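Local coordinates for protein 3-hydroxyacyl-CoA dehydrogenase type-2 (PDB 3PPI) that probably catalyses the NAD-dependent oxidation of 3-hydroxyacyl-CoA to 3-oxoacyl-CoA, as expected of a short-chain dehydrogenase/reductase, at residues Ala45-Leu50 against Lys68-Glu73; Val81-Thr86 against Leu92-Ala97. One frame throughout, in Å; residues are numbered along the deposited sequence.

In the fold
Both contacts belong to the first half of a Rossmann fold and follow one another along the chain: interaction 1 pairs helices 41-52 and 64-74, after which strand 78-82 enters interaction 2 with helix 88-98. Their centres lie about 16 Å apart and their nearest atoms about 7 Å apart, with no direct touch. Strand 56-61 links them, since Val-47 and Leu-70 rest on Ile-59 while Val-81 and Thr-83 pack on Val-58 and Ala-60. Helix 41-52 follows a glycine-rich turn of the kind that binds the dinucleotide in relatives. Ala-71, Gly-75 and Ala-78 form a magnesium site, and a magnesium ion lies about 8 Å from the side chain of Glu-73.

Interaction 1: Ala45-Leu50 against Lys68-Glu73; sequences ATVRRL and KALADE
Helix 45-50 and helix 68-73 run side by side in nearly the same direction, their axes 11.5 Å apart at closest approach and inclined by only 16°, the CA atoms of Arg-48 and Leu-70, 8.8 Å apart, being the nearest pair. This is the parallel helix pair of a Rossmann fold: each helix follows a strand of the parallel sheet, and strand 56-61 lies between them in the chain. At such a separation the backbones stay well apart, and side chains bridge the gap in two layers.

The inner layer is apolar. CG1 of Val-47 meets CD2 of Leu-70 at 4.1 Å as the two side chains pass alongside one another, running in opposing senses, and both rest on Ile-59 of strand 56-61. The other methyl of Leu-70, CD1, lies over one face of the Arg-48 guanidinium, displaced toward its rim and 3.4 Å from NH2.

The outer layer is a salt bridge. Arg-48, extended from CG to NE, reaches across and takes the carboxylate of Glu-73 end-on, one nitrogen to each oxygen; Glu-73 has CG anti to its backbone N (chi1 175°) and comes to meet it at about a right angle. Two bonds fix the pairing, although the planes of the groups are 52° apart. NH2 also has a salt-bridge partner in Glu-44 on its own helix, which probably steadies the guanidinium. NH2 meets OE1 of Glu-73 at 2.9 Å, on the syn side but tilted out of the carboxylate plane, whereas NH1 approaches OE2 at 2.8 Å from well above that plane.

Interaction 2: Val81-Thr86 against Leu92-Ala97; sequences VSTNVT and LAAIEA
Val-81 holds CG1 anti to its backbone N (chi1 176°), which lays this methyl over the helix backbone at Ala-94 and places CG2 against CB of Ala-97; Thr-83, whose OG1 is anti to the carbonyl carbon (chi1 -50°), presents that hydroxyl to CB of Ala-94. The contact joins the end of strand 78-82 to helix 88-98, which follows it in the chain, and so forms a strand-loop-helix unit of the Rossmann fold. Strand 78-82 is the outermost strand on its side of the sheet within the chain.

The packing relies on small side chains. Ala-94 and Ala-97 both point toward the strand, one turn apart on the helix, and the branches of Val-81 divide between them: CG1 lies 4.0 Å from CA of Ala-94, while CG2 meets CB of Ala-97 at 3.6 Å. With only methyl groups on these two positions, the helix comes close, and CA of Val-81 is 5.9 Å from CA of Ala-94. No hydrogen bond crosses between the segments.

Thr-83 adds a mixed contact, its OG1 lying 3.8 Å from CB of Ala-94. That hydroxyl is spent locally, donating to the backbone O of Val-81 at 2.9 Å from above the carbonyl plane, a bond that helps fix the rotation of the side chain. The loop onward is tied in as well, since Ser-90 OG is hydrogen-bonded to the backbone N of Asn-84, and a glycerol, probably from the crystallisation liquor, is hydrogen-bonded to Thr-83 O and Val-85 N. Asn-84 begins an Asx turn: its OD1 accepts from Thr-86 N at 3.1 Å and from Thr-86 OG1 at 2.8 Å, both donors reaching it from the same face of the amide.

Interaction 1: Ala45-Leu50 against Lys68-Glu73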
ATOM      1  N   ALA A  45      24.939  13.787  -6.659  1.00 20.78           N
ATOM      2  CA  ALA A  45      24.035  14.615  -7.460  1.00 20.30           C
ATOM      3  C   ALA A  45      23.195  15.529  -6.547  1.00 19.62           C
ATOM      4  O   ALA A  45      22.908  16.691  -6.881  1.00 19.40           O
ATOM      5  CB  ALA A  45      23.142  13.737  -8.339  1.00 18.94           C
ATOM      6  N   THR A  46      22.834  15.005  -5.382  1.00 18.11           N
ATOM      7  CA  THR A  46      22.079  15.767  -4.397  1.00 18.14           C
ATOM      8  C   THR A  46      22.940  16.908  -3.868  1.00 19.14           C
ATOM      9  O   THR A  46      22.496  18.044  -3.833  1.00 19.46           O
ATOM     10  CB  THR A  46      21.600  14.866  -3.247  1.00 17.08           C
ATOM     11  OG1 THR A  46      20.840  13.790  -3.804  1.00 16.52           O
ATOM     12  CG2 THR A  46      20.738  15.638  -2.227  1.00 16.08           C
ATOM     13  N   VAL A  47      24.184  16.606  -3.498  1.00 19.98           N
ATOM     14  CA  VAL A  47      25.108  17.649  -3.058  1.00 20.99           C
ATOM     15  C   VAL A  47      25.223  18.774  -4.102  1.00 21.87           C
ATOM     16  O   VAL A  47      25.062  19.958  -3.771  1.00 22.48           O
ATOM     17  CB  VAL A  47      26.497  17.084  -2.735  1.00 21.25           C
ATOM     18  CG1 VAL A  47      27.508  18.227  -2.505  1.00 22.00           C
ATOM     19  CG2 VAL A  47      26.423  16.155  -1.505  1.00 21.16           C
ATOM     20  N   ARG A  48      25.490  18.397  -5.349  1.00 22.52           N
ATOM     21  CA  ARG A  48      25.656  19.372  -6.426  1.00 23.55           C
ATOM     22  C   ARG A  48      24.403  20.249  -6.561  1.00 23.12           C
ATOM     23  O   ARG A  48      24.505  21.464  -6.704  1.00 23.72           O
ATOM     24  CB  ARG A  48      25.960  18.665  -7.752  1.00 23.59           C
ATOM     25  CG  ARG A  48      27.347  18.037  -7.808  1.00 25.60           C
ATOM     26  CD  ARG A  48      27.624  17.438  -9.165  1.00 26.29           C
ATOM     27  NE  ARG A  48      28.929  16.770  -9.230  1.00 27.66           N
ATOM     28  CZ  ARG A  48      30.088  17.389  -9.451  1.00 29.03           C
ATOM     29  NH1 ARG A  48      30.133  18.708  -9.614  1.00 29.46           N
ATOM     30  NH2 ARG A  48      31.212  16.684  -9.496  1.00 29.78           N
ATOM     31  N   ARG A  49      23.233  19.622  -6.519  1.00 22.16           N
ATOM     32  CA  ARG A  49      21.954  20.327  -6.641  1.00 21.89           C
ATOM     33  C   ARG A  49      21.715  21.276  -5.472  1.00 21.99           C
ATOM     34  O   ARG A  49      21.371  22.435  -5.671  1.00 21.43           O
ATOM     35  CB  ARG A  49      20.796  19.325  -6.709  1.00 21.40           C
ATOM     36  CG  ARG A  49      19.390  19.934  -6.710  1.00 21.46           C
ATOM     37  CD  ARG A  49      19.166  20.917  -7.856  1.00 22.73           C
ATOM     38  NE  ARG A  49      17.815  21.477  -7.793  1.00 24.00           N
ATOM     39  CZ  ARG A  49      16.738  20.987  -8.403  1.00 23.13           C
ATOM     40  NH1 ARG A  49      16.794  19.905  -9.163  1.00 23.12           N
ATOM     41  NH2 ARG A  49      15.576  21.594  -8.237  1.00 24.11           N
ATOM     42  N   LEU A  50      21.860  20.773  -4.251  1.00 22.02           N
ATOM     43  CA  LEU A  50      21.591  21.614  -3.084  1.00 22.60           C
ATOM     44  C   LEU A  50      22.593  22.775  -2.994  1.00 24.44           C
ATOM     45  O   LEU A  50      22.219  23.889  -2.645  1.00 25.03           O
ATOM     46  CB  LEU A  50      21.589  20.788  -1.807  1.00 22.61           C
ATOM     47  CG  LEU A  50      20.495  19.728  -1.658  1.00 20.81           C
ATOM     48  CD1 LEU A  50      20.599  19.079  -0.244  1.00 20.17           C
ATOM     49  CD2 LEU A  50      19.106  20.307  -1.908  1.00 20.29           C
ATOM     50  N   LYS A  68      36.601  14.565  -0.807  1.00 35.83           N
ATOM     51  CA  LYS A  68      37.451  15.754  -0.721  1.00 36.92           C
ATOM     52  C   LYS A  68      37.519  16.442  -2.072  1.00 36.96           C
ATOM     53  O   LYS A  68      37.464  17.668  -2.153  1.00 37.47           O
ATOM     54  CB  LYS A  68      38.875  15.407  -0.247  1.00 37.94           C
ATOM     55  N   ALA A  69      37.658  15.635  -3.123  1.00 36.73           N
ATOM     56  CA  ALA A  69      37.685  16.122  -4.502  1.00 36.76           C
ATOM     57  C   ALA A  69      36.405  16.891  -4.835  1.00 35.48           C
ATOM     58  O   ALA A  69      36.455  17.967  -5.411  1.00 35.60           O
ATOM     59  CB  ALA A  69      37.857  14.943  -5.466  1.00 36.68           C
ATOM     60  N   LEU A  70      35.257  16.336  -4.457  1.00 33.81           N
ATOM     61  CA  LEU A  70      33.986  17.003  -4.712  1.00 32.69           C
ATOM     62  C   LEU A  70      33.874  18.309  -3.920  1.00 32.96           C
ATOM     63  O   LEU A  70      33.427  19.324  -4.453  1.00 31.99           O
ATOM     64  CB  LEU A  70      32.811  16.074  -4.372  1.00 31.54           C
ATOM     65  CG  LEU A  70      31.418  16.650  -4.587  1.00 30.07           C
ATOM     66  CD1 LEU A  70      31.209  16.959  -6.060  1.00 27.75           C
ATOM     67  CD2 LEU A  70      30.350  15.669  -4.064  1.00 26.65           C
ATOM     68  N   ALA A  71      34.269  18.278  -2.651  1.00 33.41           N
ATOM     69  CA  ALA A  71      34.238  19.480  -1.816  1.00 34.36           C
ATOM     70  C   ALA A  71      35.158  20.583  -2.369  1.00 36.09           C
ATOM     71  O   ALA A  71      34.791  21.771  -2.367  1.00 35.74           O
ATOM     72  CB  ALA A  71      34.618  19.136  -0.383  1.00 34.71           C
ATOM     73  N   ASP A  72      36.339  20.185  -2.846  1.00 37.65           N
ATOM     74  CA  ASP A  72      37.291  21.132  -3.442  1.00 39.68           C
ATOM     75  C   ASP A  72      36.737  21.716  -4.738  1.00 39.69           C
ATOM     76  O   ASP A  72      36.795  22.925  -4.948  1.00 40.39           O
ATOM     77  CB  ASP A  72      38.653  20.468  -3.712  1.00 40.91           C
ATOM     78  CG  ASP A  72      39.373  20.046  -2.430  1.00 42.79           C
ATOM     79  OD1 ASP A  72      38.988  20.505  -1.334  1.00 44.25           O
ATOM     80  OD2 ASP A  72      40.323  19.235  -2.516  1.00 46.57           O
ATOM     81  N   GLU A  73      36.186  20.861  -5.597  1.00 39.20           N
ATOM     82  CA  GLU A  73      35.588  21.309  -6.857  1.00 39.05           C
ATOM     83  C   GLU A  73      34.494  22.347  -6.628  1.00 38.49           C
ATOM     84  O   GLU A  73      34.384  23.294  -7.392  1.00 38.67           O
ATOM     85  CB  GLU A  73      34.989  20.115  -7.623  1.00 38.45           C
ATOM     86  CG  GLU A  73      34.223  20.500  -8.908  1.00 38.96           C
ATOM     87  CD  GLU A  73      33.487  19.332  -9.550  1.00 38.48           C
ATOM     88  OE1 GLU A  73      33.736  18.170  -9.178  1.00 38.74           O
ATOM     89  OE2 GLU A  73      32.636  19.576 -10.429  1.00 39.54           O
TER

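Interaction 2: Val81-Thr86 against Leu92-Ala97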
ATOM      1  N   VAL A  81      33.233  15.769   5.201  1.00 31.12           N
ATOM      2  CA  VAL A  81      33.511  15.213   6.519  1.00 31.55           C
ATOM      3  C   VAL A  81      33.425  13.690   6.441  1.00 31.09           C
ATOM      4  O   VAL A  81      32.405  13.135   6.009  1.00 29.87           O
ATOM      5  CB  VAL A  81      32.542  15.757   7.582  1.00 31.24           C
ATOM      6  CG1 VAL A  81      32.786  15.082   8.948  1.00 31.31           C
ATOM      7  CG2 VAL A  81      32.667  17.280   7.680  1.00 32.01           C
ATOM      8  N   SER A  82      34.502  13.018   6.842  1.00 31.76           N
ATOM      9  CA  SER A  82      34.543  11.562   6.863  1.00 31.84           C
ATOM     10  C   SER A  82      33.548  11.083   7.904  1.00 31.09           C
ATOM     11  O   SER A  82      33.704  11.363   9.094  1.00 31.33           O
ATOM     12  CB  SER A  82      35.961  11.045   7.177  1.00 33.26           C
ATOM     13  OG  SER A  82      35.993   9.629   7.214  1.00 34.23           O
ATOM     14  N   THR A  83      32.506  10.391   7.446  1.00 30.33           N
ATOM     15  CA  THR A  83      31.379  10.025   8.316  1.00 29.44           C
ATOM     16  C   THR A  83      30.950   8.574   8.170  1.00 28.46           C
ATOM     17  O   THR A  83      30.592   8.129   7.092  1.00 27.93           O
ATOM     18  CB  THR A  83      30.139  10.901   8.041  1.00 28.80           C
ATOM     19  OG1 THR A  83      30.513  12.279   8.045  1.00 30.18           O
ATOM     20  CG2 THR A  83      29.065  10.661   9.109  1.00 28.04           C
ATOM     21  N   ASN A  84      30.989   7.859   9.287  1.00 28.60           N
ATOM     22  CA  ASN A  84      30.408   6.543   9.424  1.00 27.47           C
ATOM     23  C   ASN A  84      29.023   6.746  10.033  1.00 26.65           C
ATOM     24  O   ASN A  84      28.911   7.151  11.197  1.00 25.91           O
ATOM     25  CB  ASN A  84      31.278   5.682  10.341  1.00 28.15           C
ATOM     26  CG  ASN A  84      30.768   4.262  10.484  1.00 28.16           C
ATOM     27  OD1 ASN A  84      29.610   3.964  10.209  1.00 28.37           O
ATOM     28  ND2 ASN A  84      31.632   3.383  10.937  1.00 32.39           N
ATOM     29  N   VAL A  85      27.976   6.452   9.253  1.00 25.55           N
ATOM     30  CA  VAL A  85      26.603   6.756   9.662  1.00 24.76           C
ATOM     31  C   VAL A  85      26.134   5.996  10.901  1.00 24.25           C
ATOM     32  O   VAL A  85      25.180   6.429  11.546  1.00 23.63           O
ATOM     33  CB  VAL A  85      25.582   6.523   8.529  1.00 24.23           C
ATOM     34  CG1 VAL A  85      25.793   7.531   7.414  1.00 24.59           C
ATOM     35  CG2 VAL A  85      25.659   5.067   8.019  1.00 23.16           C
ATOM     36  N   THR A  86      26.803   4.891  11.236  1.00 24.80           N
ATOM     37  CA  THR A  86      26.482   4.122  12.447  1.00 25.20           C
ATOM     38  C   THR A  86      27.211   4.621  13.711  1.00 26.18           C
ATOM     39  O   THR A  86      26.993   4.094  14.802  1.00 27.16           O
ATOM     40  CB  THR A  86      26.763   2.618  12.235  1.00 24.77           C
ATOM     41  OG1 THR A  86      28.173   2.386  12.069  1.00 28.14           O
ATOM     42  CG2 THR A  86      26.016   2.119  10.994  1.00 25.77           C
ATOM     43  N   LEU A  92      27.928  13.452  14.749  1.00 27.16           N
ATOM     44  CA  LEU A  92      27.968  14.701  15.515  1.00 27.99           C
ATOM     45  C   LEU A  92      29.014  15.676  14.953  1.00 29.29           C
ATOM     46  O   LEU A  92      28.783  16.882  14.951  1.00 29.37           O
ATOM     47  CB  LEU A  92      28.204  14.432  17.005  1.00 28.74           C
ATOM     48  CG  LEU A  92      27.023  13.902  17.825  1.00 27.88           C
ATOM     49  CD1 LEU A  92      27.469  13.758  19.296  1.00 29.87           C
ATOM     50  CD2 LEU A  92      25.815  14.815  17.711  1.00 27.41           C
ATOM     51  N   ALA A  93      30.143  15.145  14.467  1.00 29.97           N
ATOM     52  CA  ALA A  93      31.158  15.962  13.805  1.00 31.07           C
ATOM     53  C   ALA A  93      30.647  16.530  12.479  1.00 30.41           C
ATOM     54  O   ALA A  93      30.955  17.668  12.132  1.00 31.29           O
ATOM     55  CB  ALA A  93      32.464  15.166  13.589  1.00 31.53           C
ATOM     56  N   ALA A  94      29.883  15.744  11.729  1.00 29.30           N
ATOM     57  CA  ALA A  94      29.304  16.241  10.483  1.00 28.90           C
ATOM     58  C   ALA A  94      28.311  17.378  10.766  1.00 28.75           C
ATOM     59  O   ALA A  94      28.241  18.338  10.020  1.00 29.08           O
ATOM     60  CB  ALA A  94      28.642  15.102   9.697  1.00 27.46           C
ATOM     61  N   ILE A  95      27.571  17.264  11.864  1.00 28.67           N
ATOM     62  CA  ILE A  95      26.625  18.290  12.291  1.00 28.82           C
ATOM     63  C   ILE A  95      27.321  19.600  12.685  1.00 30.94           C
ATOM     64  O   ILE A  95      26.851  20.689  12.313  1.00 30.81           O
ATOM     65  CB  ILE A  95      25.733  17.773  13.438  1.00 28.13           C
ATOM     66  CG1 ILE A  95      24.788  16.707  12.894  1.00 26.86           C
ATOM     67  CG2 ILE A  95      24.931  18.893  14.069  1.00 27.63           C
ATOM     68  CD1 ILE A  95      23.980  15.968  13.964  1.00 25.98           C
ATOM     69  N   GLU A  96      28.437  19.504  13.410  1.00 32.68           N
ATOM     70  CA  GLU A  96      29.192  20.696  13.796  0.50 34.42           C
ATOM     71  C   GLU A  96      29.758  21.394  12.557  1.00 34.60           C
ATOM     72  O   GLU A  96      29.741  22.615  12.474  1.00 35.83           O
ATOM     73  CB  GLU A  96      30.316  20.348  14.783  0.50 35.78           C
ATOM     74  CG  GLU A  96      29.829  19.839  16.151  0.50 37.35           C
ATOM     75  CD  GLU A  96      29.119  20.909  16.981  0.50 39.81           C
ATOM     76  OE1 GLU A  96      29.754  21.933  17.307  0.50 43.93           O
ATOM     77  OE2 GLU A  96      27.932  20.717  17.328  0.50 40.31           O
ATOM     78  N   ALA A  97      30.247  20.619  11.591  1.00 33.73           N
ATOM     79  CA  ALA A  97      30.749  21.183  10.335  1.00 33.80           C
ATOM     80  C   ALA A  97      29.637  21.912   9.550  1.00 33.12           C
ATOM     81  O   ALA A  97      29.820  23.046   9.113  1.00 33.75           O
ATOM     82  CB  ALA A  97      31.387  20.105   9.485  1.00 33.38           C
TER